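PDB 4RM4: cytochrome P450 from Bacillus subtilis subsp. subtilis, which binds heme and probably acts as a monooxygenase, inserting one atom of molecular oxygen into organic substrates. Local coordinates for residues 90-93 and 94-98; 141-144 and 145-149; 233-236 and 237-241. One frame throughout, in Å; residues are numbered along the deposited sequence.

Contact 1. Residues 90-93 and 94-98. With HEM (protoporphyrin IX containing Fe), chain B.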
loop_
_atom_site.group_PDB
_atom_site.type_symbol
_atom_site.label_atom_id
_atom_site.label_comp_id
_atom_site.label_asym_id
_atom_site.label_seq_id
_atom_site.Cartn_x
_atom_site.Cartn_y
_atom_site.Cartn_z
ATOM N N THR A 90 18.381 7.707 6.227
ATOM C CA THR A 90 19.297 6.598 6.368
ATOM C C THR A 90 19.292 6.090 7.796
ATOM O O THR A 90 19.138 4.893 8.043
ATOM C CB THR A 90 20.724 7.041 6.017
ATOM O OG1 THR A 90 20.709 7.738 4.765
ATOM C CG2 THR A 90 21.659 5.834 5.935
ATOM N N LYS A 91 19.442 7.014 8.737
ATOM C CA LYS A 91 19.531 6.666 10.151
ATOM C C LYS A 91 18.282 5.954 10.668
ATOM O O LYS A 91 18.377 4.910 11.317
ATOM C CB LYS A 91 19.800 7.915 10.991
ATOM C CG LYS A 91 19.943 7.632 12.466
ATOM C CD LYS A 91 20.241 8.906 13.250
ATOM C CE LYS A 91 19.124 9.929 13.085
ATOM N NZ LYS A 91 17.889 9.558 13.837
ATOM N N ILE A 92 17.112 6.518 10.383
ATOM C CA ILE A 92 15.877 5.919 10.857
ATOM C C ILE A 92 15.568 4.606 10.120
ATOM O O ILE A 92 15.250 3.605 10.760
ATOM C CB ILE A 92 14.698 6.916 10.809
ATOM C CG1 ILE A 92 15.022 8.130 11.693
ATOM C CG2 ILE A 92 13.421 6.252 11.286
ATOM C CD1 ILE A 92 14.079 9.299 11.530
ATOM N N ARG A 93 15.688 4.599 8.795
ATOM C CA ARG A 93 15.392 3.383 8.027
ATOM C C ARG A 93 16.204 2.205 8.556
ATOM O O ARG A 93 15.675 1.125 8.745
ATOM C CB ARG A 93 15.657 3.582 6.524
ATOM C CG ARG A 93 15.386 2.353 5.634
ATOM C CD ARG A 93 13.917 1.883 5.695
ATOM N NE ARG A 93 13.727 0.599 5.024
ATOM C CZ ARG A 93 13.080 0.436 3.871
ATOM N NH1 ARG A 93 12.510 1.473 3.270
ATOM N NH2 ARG A 93 12.969 -0.773 3.331
ATOM N N SER A 94 17.489 2.408 8.818
ATOM C CA SER A 94 18.309 1.276 9.244
ATOM C C SER A 94 17.857 0.707 10.591
ATOM O O SER A 94 17.954 -0.494 10.830
ATOM C CB SER A 94 19.788 1.652 9.286
ATOM O OG SER A 94 20.080 2.325 10.491
ATOM N N VAL A 95 17.362 1.567 11.470
ATOM C CA VAL A 95 16.841 1.119 12.754
ATOM C C VAL A 95 15.528 0.335 12.599
ATOM O O VAL A 95 15.343 -0.700 13.247
ATOM C CB VAL A 95 16.638 2.302 13.726
ATOM C CG1 VAL A 95 16.174 1.796 15.073
ATOM C CG2 VAL A 95 17.935 3.100 13.874
ATOM N N VAL A 96 14.624 0.799 11.725
ATOM C CA VAL A 96 13.307 0.167 11.638
ATOM C C VAL A 96 13.280 -1.103 10.771
ATOM O O VAL A 96 12.318 -1.867 10.831
ATOM C CB VAL A 96 12.183 1.167 11.221
ATOM C CG1 VAL A 96 12.129 2.344 12.192
ATOM C CG2 VAL A 96 12.395 1.692 9.800
ATOM N N ASN A 97 14.321 -1.326 9.974
ATOM C CA ASN A 97 14.424 -2.584 9.223
ATOM C C ASN A 97 14.276 -3.792 10.133
ATOM O O ASN A 97 13.759 -4.833 9.720
ATOM C CB ASN A 97 15.746 -2.686 8.460
ATOM C CG ASN A 97 15.765 -1.814 7.210
ATOM O OD1 ASN A 97 16.826 -1.428 6.706
ATOM N ND2 ASN A 97 14.590 -1.479 6.726
ATOM N N LYS A 98 14.764 -3.647 11.363
ATOM C CA LYS A 98 14.744 -4.737 12.337
ATOM C C LYS A 98 13.340 -5.224 12.674
ATOM O O LYS A 98 13.178 -6.314 13.221
ATOM C CB LYS A 98 15.425 -4.304 13.641
ATOM C CG LYS A 98 16.737 -3.574 13.451
ATOM C CD LYS A 98 17.448 -3.432 14.786
ATOM C CE LYS A 98 16.485 -2.978 15.864
ATOM N NZ LYS A 98 16.004 -1.603 15.608
HETATM C CHA HEM B . 6.890 2.925 1.184
HETATM C CHB HEM B . 3.605 0.712 -1.593
HETATM C CHC HEM B . 2.036 -1.828 2.261
HETATM C CHD HEM B . 4.970 0.745 5.135
HETATM C C1A HEM B . 6.167 2.521 0.080
HETATM C C2A HEM B . 6.406 2.910 -1.295
HETATM C C3A HEM B . 5.501 2.299 -2.063
HETATM C C4A HEM B . 4.665 1.490 -1.207
HETATM C CMA HEM B . 5.358 2.422 -3.606
HETATM C CAA HEM B . 7.523 3.858 -1.801
HETATM C CBA HEM B . 7.136 5.308 -1.582
HETATM C CGA HEM B . 8.060 6.248 -2.322
HETATM O O1A HEM B . 7.778 7.473 -2.273
HETATM O O2A HEM B . 9.049 5.787 -2.948
HETATM C C1B HEM B . 2.940 -0.178 -0.787
HETATM C C2B HEM B . 1.995 -1.177 -1.252
HETATM C C3B HEM B . 1.554 -1.858 -0.185
HETATM C C4B HEM B . 2.216 -1.344 0.990
HETATM C CMB HEM B . 1.590 -1.370 -2.729
HETATM C CAB HEM B . 0.562 -3.042 -0.111
HETATM C CBB HEM B . 0.306 -3.782 -1.191
HETATM C C1C HEM B . 2.716 -1.377 3.362
HETATM C C2C HEM B . 2.609 -1.904 4.709
HETATM C C3C HEM B . 3.426 -1.184 5.489
HETATM C C4C HEM B . 4.068 -0.192 4.672
HETATM C CMC HEM B . 1.703 -3.093 5.091
HETATM C CAC HEM B . 3.708 -1.289 7.008
HETATM C CBC HEM B . 2.966 -1.998 7.864
HETATM C C1D HEM B . 5.733 1.582 4.353
HETATM C C2D HEM B . 6.684 2.520 4.877
HETATM C C3D HEM B . 7.294 3.208 3.650
HETATM C C4D HEM B . 6.643 2.605 2.503
HETATM C CMD HEM B . 7.012 2.759 6.363
HETATM C CAD HEM B . 8.387 4.304 3.653
HETATM C CBD HEM B . 9.746 3.609 3.541
HETATM C CGD HEM B . 10.846 4.638 3.430
HETATM O O1D HEM B . 12.032 4.262 3.643
HETATM O O2D HEM B . 10.517 5.821 3.156
HETATM N NA HEM B . 5.087 1.659 0.090
HETATM N NB HEM B . 3.035 -0.311 0.589
HETATM N NC HEM B . 3.613 -0.326 3.371
HETATM N ND HEM B . 5.743 1.652 2.971
HETATM FE FE HEM B . 4.485 0.568 1.724
HETATM O O HOH W 1 2.782 2.313 1.698
#
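Arg93 on helix 88-96 and Asn97, four residues further on, send their side chains across each other at about a right angle. The amide plane of Asn97 stands 80° from that of the guanidinium and meets it at its edge, so the two flat groups do not stack. The backbones of the two residues are joined by Asn97 N to Arg93 O, 3.1 Å. The arginine reaches this position with CG anti to its own N (chi1 179°) and a bend at the next bond, which carries the guanidinium away from the helix toward the heme. There NH1 donates to O1D of a heme propionate at 2.9 Å, the oxygen lying in the guanidinium plane. NH1 also bonds to the carbonyl of Phe348, next to the probable axial ligand Cys349, so one nitrogen ties the cofactor to the ligand loop.

Around the helix, Ser94 turns back on the preceding turn. Its OG sits between its own backbone N and carbonyl carbon (chi1 82°) and donates to Lys91 O at 3.2 Å from above the carbonyl plane, while Val95 N makes only a weak bond to the same oxygen. The salt bridge of Lys91 NZ with Glu228 reaches helix 226-257. On the buried side, Ile92 CG2 rests 4.2 Å from Val96 CG1; the former residue also packs on Met84 and the latter on Phe232. With His89, which bonds the heme too, Arg93 forms the HxxxR pattern of the P450 C helix, a propionate-binding site.

Contact 2. Residues 141-144 and 145-149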
loop_
_atom_site.group_PDB
_atom_site.type_symbol
_atom_site.label_atom_id
_atom_site.label_comp_id
_atom_site.label_asym_id
_atom_site.label_seq_id
_atom_site.Cartn_x
_atom_site.Cartn_y
_atom_site.Cartn_z
ATOM N N VAL A 141 -6.034 -3.808 9.268
ATOM C CA VAL A 141 -6.162 -3.041 10.506
ATOM C C VAL A 141 -5.983 -3.917 11.731
ATOM O O VAL A 141 -5.256 -3.553 12.662
ATOM C CB VAL A 141 -7.527 -2.334 10.583
ATOM C CG1 VAL A 141 -7.701 -1.652 11.948
ATOM C CG2 VAL A 141 -7.662 -1.328 9.438
ATOM N N ILE A 142 -6.649 -5.070 11.738
ATOM C CA ILE A 142 -6.503 -6.002 12.842
ATOM C C ILE A 142 -5.069 -6.483 12.939
ATOM O O ILE A 142 -4.497 -6.544 14.022
ATOM C CB ILE A 142 -7.413 -7.226 12.700
ATOM C CG1 ILE A 142 -8.878 -6.787 12.640
ATOM C CG2 ILE A 142 -7.207 -8.168 13.887
ATOM C CD1 ILE A 142 -9.828 -7.938 12.332
ATOM N N VAL A 143 -4.482 -6.819 11.794
ATOM C CA VAL A 143 -3.107 -7.295 11.786
ATOM C C VAL A 143 -2.135 -6.268 12.358
ATOM O O VAL A 143 -1.310 -6.604 13.196
ATOM C CB VAL A 143 -2.652 -7.714 10.369
ATOM C CG1 VAL A 143 -1.159 -7.988 10.347
ATOM C CG2 VAL A 143 -3.432 -8.956 9.916
ATOM N N ILE A 144 -2.229 -5.021 11.906
ATOM C CA ILE A 144 -1.253 -4.011 12.317
ATOM C C ILE A 144 -1.455 -3.619 13.784
ATOM O O ILE A 144 -0.504 -3.284 14.504
ATOM C CB ILE A 144 -1.298 -2.754 11.411
ATOM C CG1 ILE A 144 0.009 -1.969 11.539
ATOM C CG2 ILE A 144 -2.523 -1.897 11.712
ATOM C CD1 ILE A 144 1.240 -2.742 11.037
ATOM N N SER A 145 -2.697 -3.670 14.241
ATOM C CA SER A 145 -2.934 -3.336 15.641
ATOM C C SER A 145 -2.221 -4.356 16.531
ATOM O O SER A 145 -1.597 -3.991 17.522
ATOM C CB SER A 145 -4.430 -3.276 15.962
ATOM O OG SER A 145 -4.964 -4.576 16.127
ATOM N N GLU A 146 -2.312 -5.629 16.171
ATOM C CA GLU A 146 -1.656 -6.687 16.946
ATOM C C GLU A 146 -0.144 -6.629 16.803
ATOM O O GLU A 146 0.600 -6.883 17.754
ATOM C CB GLU A 146 -2.196 -8.070 16.568
ATOM C CG GLU A 146 -3.679 -8.263 16.873
ATOM C CD GLU A 146 -4.082 -9.727 16.947
ATOM O OE1 GLU A 146 -3.185 -10.597 16.929
ATOM O OE2 GLU A 146 -5.297 -10.007 17.035
ATOM N N LEU A 147 0.314 -6.271 15.611
ATOM C CA LEU A 147 1.738 -6.091 15.389
ATOM C C LEU A 147 2.280 -4.839 16.067
ATOM O O LEU A 147 3.475 -4.754 16.345
ATOM C CB LEU A 147 2.043 -6.045 13.891
ATOM C CG LEU A 147 2.456 -7.365 13.263
ATOM C CD1 LEU A 147 3.745 -7.842 13.903
ATOM C CD2 LEU A 147 1.338 -8.405 13.401
ATOM N N LEU A 148 1.409 -3.869 16.336
ATOM C CA LEU A 148 1.806 -2.661 17.073
ATOM C C LEU A 148 1.544 -2.766 18.567
ATOM O O LEU A 148 1.689 -1.779 19.297
ATOM C CB LEU A 148 1.091 -1.421 16.538
ATOM C CG LEU A 148 1.720 -0.838 15.277
ATOM C CD1 LEU A 148 0.810 0.225 14.685
ATOM C CD2 LEU A 148 3.076 -0.251 15.616
ATOM N N GLY A 149 1.131 -3.946 19.014
ATOM C CA GLY A 149 0.938 -4.191 20.433
ATOM C C GLY A 149 -0.230 -3.441 21.042
ATOM O O GLY A 149 -0.246 -3.169 22.245
#
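Val141 O receives Ser145 N in helix 138-147, the E helix of the P450 fold, which runs to Leu147 and ends in a Schellman motif. Leu148 is the first residue to leave helical angles, and Gly149, with its positive phi (69°), takes the C-prime position. Val150 N returns to Ser145 O, and inside that loop Gly149 N bonds weakly to Glu146 O.

Ile142 O is gripped twice: by Glu146 N at 3.2 Å and by Ser145 OG at 2.9 Å, both arriving from the same face of the carbonyl plane. The serine hydroxyl is brought there by a chi1 of 79°, which sets it between its own N and carbonyl carbon. Ile142 and Glu146 lie side by side, with CG2 of the isoleucine 4.1 Å from OE2; that carboxylate is salt-bridged to Arg111 of helix 102-123.

Next, Val143 runs alongside Leu147, CG1 touching CD2 at 4.0 Å, and the pair faces helix 102-123, where Ile112 and Trp108 cover it. CD2 of Leu147 also presses on Val143 O at 3.2 Å, a tight fit. Ile144 looks the other way, onto helix 226-257 and the heme, and Leu148 follows the same direction. Leu148 N binds Ile144 O at 2.7 Å, and CD1 of the leucine lies 3.9 Å from Ile144 CG1.

Contact 3. Residues 233-236 and 237-241. With HEM (protoporphyrin IX containing Fe), chain B.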
loop_
_atom_site.group_PDB
_atom_site.type_symbol
_atom_site.label_atom_id
_atom_site.label_comp_id
_atom_site.label_asym_id
_atom_site.label_seq_id
_atom_site.Cartn_x
_atom_site.Cartn_y
_atom_site.Cartn_z
ATOM N N CYS A 233 5.102 4.910 13.831
ATOM C CA CYS A 233 3.944 4.037 14.037
ATOM C C CYS A 233 2.711 4.504 13.263
ATOM O O CYS A 233 2.024 3.703 12.623
ATOM C CB CYS A 233 3.633 3.885 15.529
ATOM S SG CYS A 233 4.931 3.008 16.439
ATOM N N THR A 234 2.453 5.805 13.297
ATOM C CA THR A 234 1.348 6.371 12.546
ATOM C C THR A 234 1.516 6.117 11.036
ATOM O O THR A 234 0.552 5.776 10.354
ATOM C CB THR A 234 1.186 7.863 12.833
ATOM O OG1 THR A 234 0.970 8.053 14.243
ATOM C CG2 THR A 234 0.001 8.405 12.074
ATOM N N LEU A 235 2.744 6.256 10.533
ATOM C CA LEU A 235 3.025 5.996 9.113
ATOM C C LEU A 235 2.652 4.576 8.720
ATOM O O LEU A 235 2.156 4.341 7.617
ATOM C CB LEU A 235 4.498 6.252 8.790
ATOM C CG LEU A 235 4.911 6.015 7.335
ATOM C CD1 LEU A 235 4.014 6.818 6.382
ATOM C CD2 LEU A 235 6.379 6.352 7.152
ATOM N N LEU A 236 2.892 3.620 9.612
ATOM C CA LEU A 236 2.558 2.238 9.313
ATOM C C LEU A 236 1.072 2.066 8.980
ATOM O O LEU A 236 0.722 1.290 8.108
ATOM C CB LEU A 236 2.955 1.306 10.458
ATOM C CG LEU A 236 4.450 1.263 10.779
ATOM C CD1 LEU A 236 4.701 0.153 11.804
ATOM C CD2 LEU A 236 5.310 1.062 9.523
ATOM N N LEU A 237 0.205 2.775 9.701
ATOM C CA LEU A 237 -1.219 2.774 9.391
ATOM C C LEU A 237 -1.480 3.469 8.069
ATOM O O LEU A 237 -2.187 2.941 7.209
ATOM C CB LEU A 237 -2.009 3.512 10.480
ATOM C CG LEU A 237 -1.599 3.198 11.914
ATOM C CD1 LEU A 237 -2.585 3.868 12.882
ATOM C CD2 LEU A 237 -1.529 1.714 12.148
ATOM N N VAL A 238 -0.902 4.657 7.913
ATOM C CA VAL A 238 -1.132 5.494 6.736
ATOM C C VAL A 238 -0.634 4.807 5.467
ATOM O O VAL A 238 -1.331 4.778 4.449
ATOM C CB VAL A 238 -0.473 6.903 6.902
ATOM C CG1 VAL A 238 -0.566 7.737 5.621
ATOM C CG2 VAL A 238 -1.144 7.673 8.068
ATOM N N ALA A 239 0.548 4.206 5.558
ATOM C CA ALA A 239 1.195 3.571 4.408
ATOM C C ALA A 239 0.680 2.168 4.109
ATOM O O ALA A 239 0.729 1.713 2.956
ATOM C CB ALA A 239 2.710 3.536 4.620
ATOM N N GLY A 240 0.190 1.487 5.141
ATOM C CA GLY A 240 -0.059 0.057 5.067
ATOM C C GLY A 240 -1.500 -0.417 5.098
ATOM O O GLY A 240 -1.809 -1.465 4.546
ATOM N N ASN A 241 -2.392 0.318 5.751
ATOM C CA ASN A 241 -3.759 -0.189 5.902
ATOM C C ASN A 241 -4.505 -0.289 4.571
ATOM O O ASN A 241 -4.908 -1.372 4.132
ATOM C CB ASN A 241 -4.574 0.706 6.839
ATOM C CG ASN A 241 -4.200 0.533 8.303
ATOM O OD1 ASN A 241 -3.344 -0.260 8.645
ATOM N ND2 ASN A 241 -4.853 1.296 9.167
HETATM C CHA HEM B . 6.890 2.925 1.184
HETATM C CHB HEM B . 3.605 0.712 -1.593
HETATM C CHC HEM B . 2.036 -1.828 2.261
HETATM C CHD HEM B . 4.970 0.745 5.135
HETATM C C1A HEM B . 6.167 2.521 0.080
HETATM C C2A HEM B . 6.406 2.910 -1.295
HETATM C C3A HEM B . 5.501 2.299 -2.063
HETATM C C4A HEM B . 4.665 1.490 -1.207
HETATM C CMA HEM B . 5.358 2.422 -3.606
HETATM C CAA HEM B . 7.523 3.858 -1.801
HETATM C CBA HEM B . 7.136 5.308 -1.582
HETATM C CGA HEM B . 8.060 6.248 -2.322
HETATM O O1A HEM B . 7.778 7.473 -2.273
HETATM O O2A HEM B . 9.049 5.787 -2.948
HETATM C C1B HEM B . 2.940 -0.178 -0.787
HETATM C C2B HEM B . 1.995 -1.177 -1.252
HETATM C C3B HEM B . 1.554 -1.858 -0.185
HETATM C C4B HEM B . 2.216 -1.344 0.990
HETATM C CMB HEM B . 1.590 -1.370 -2.729
HETATM C CAB HEM B . 0.562 -3.042 -0.111
HETATM C CBB HEM B . 0.306 -3.782 -1.191
HETATM C C1C HEM B . 2.716 -1.377 3.362
HETATM C C2C HEM B . 2.609 -1.904 4.709
HETATM C C3C HEM B . 3.426 -1.184 5.489
HETATM C C4C HEM B . 4.068 -0.192 4.672
HETATM C CMC HEM B . 1.703 -3.093 5.091
HETATM C CAC HEM B . 3.708 -1.289 7.008
HETATM C CBC HEM B . 2.966 -1.998 7.864
HETATM C C1D HEM B . 5.733 1.582 4.353
HETATM C C2D HEM B . 6.684 2.520 4.877
HETATM C C3D HEM B . 7.294 3.208 3.650
HETATM C C4D HEM B . 6.643 2.605 2.503
HETATM C CMD HEM B . 7.012 2.759 6.363
HETATM C CAD HEM B . 8.387 4.304 3.653
HETATM C CBD HEM B . 9.746 3.609 3.541
HETATM C CGD HEM B . 10.846 4.638 3.430
HETATM O O1D HEM B . 12.032 4.262 3.643
HETATM O O2D HEM B . 10.517 5.821 3.156
HETATM N NA HEM B . 5.087 1.659 0.090
HETATM N NB HEM B . 3.035 -0.311 0.589
HETATM N NC HEM B . 3.613 -0.326 3.371
HETATM N ND HEM B . 5.743 1.652 2.971
HETATM FE FE HEM B . 4.485 0.568 1.724
HETATM O O HOH W 2 -0.720 -1.444 8.137
HETATM O O HOH W 1 2.782 2.313 1.698
#
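Ala239 O is held by two donors, water 1 at 2.5 Å and the hydroxyl of Thr243. Water 1 is itself on the heme iron, so helix 226-257 meets the distal coordination site directly. At the other end of the same residue the helical bond is straight but short, Ala239 N to Leu235 O 2.6 Å, nearly end-on to the carbonyl. Leu236 O is held more weakly, by Gly240 N at 3.0 Å and by water 2. This water lies 2.9 Å from Asn241 OD1 as well, and because it has more acceptors around it than protons, it probably cannot serve them all at once. The poor angle at Gly240 N (124°), together with its phi of -112°, marks a local distortion of the helix.

Apolar groups fit this part of the helix to the porphyrin. Leu235, with CG anti to N (chi1 -180°), lays CD1 beside Ala239 CB and sets CD2 3.7 Å from the heme methyl CMD. Leu236 CD2 lies near CAC of the vinyl group, and CA of Gly240 comes within 3.3 Å of C2C, over the ring. The sequence from Ala239 to Thr243 matches the AGxxT signature of the long distal helix of P450s, where such a distortion borders the oxygen-binding pocket. On its other sides, Leu237 packs on Phe158 and Leu165 of helix 155-165, Thr234 meets Leu191 and Phe195 of helix 177-204, and Asn241 reaches Val141 of helix 138-147.

The three contacts stand at different depths from the heme. Contact 3 crosses the distal side, contact 1 secures a propionate at the porphyrin's edge, and contact 2 backs contact 3 from behind, with Ile144 itself about 4 Å from the cofactor. Contacts 2 and 3, with centres 11 Å apart, pack directly: Ile144 CG2 lies 3.6 Å from Asn241 OD1, and Leu148 CD2 is 3.8 Å from Cys233 SG. Contact 1 touches neither; its nearest atoms are about 7 Å from those of contact 3 and about 10 Å from those of contact 2, so contacts 1 and 3 are joined through the heme they share, and because helix 88-96 rests on helix 226-257.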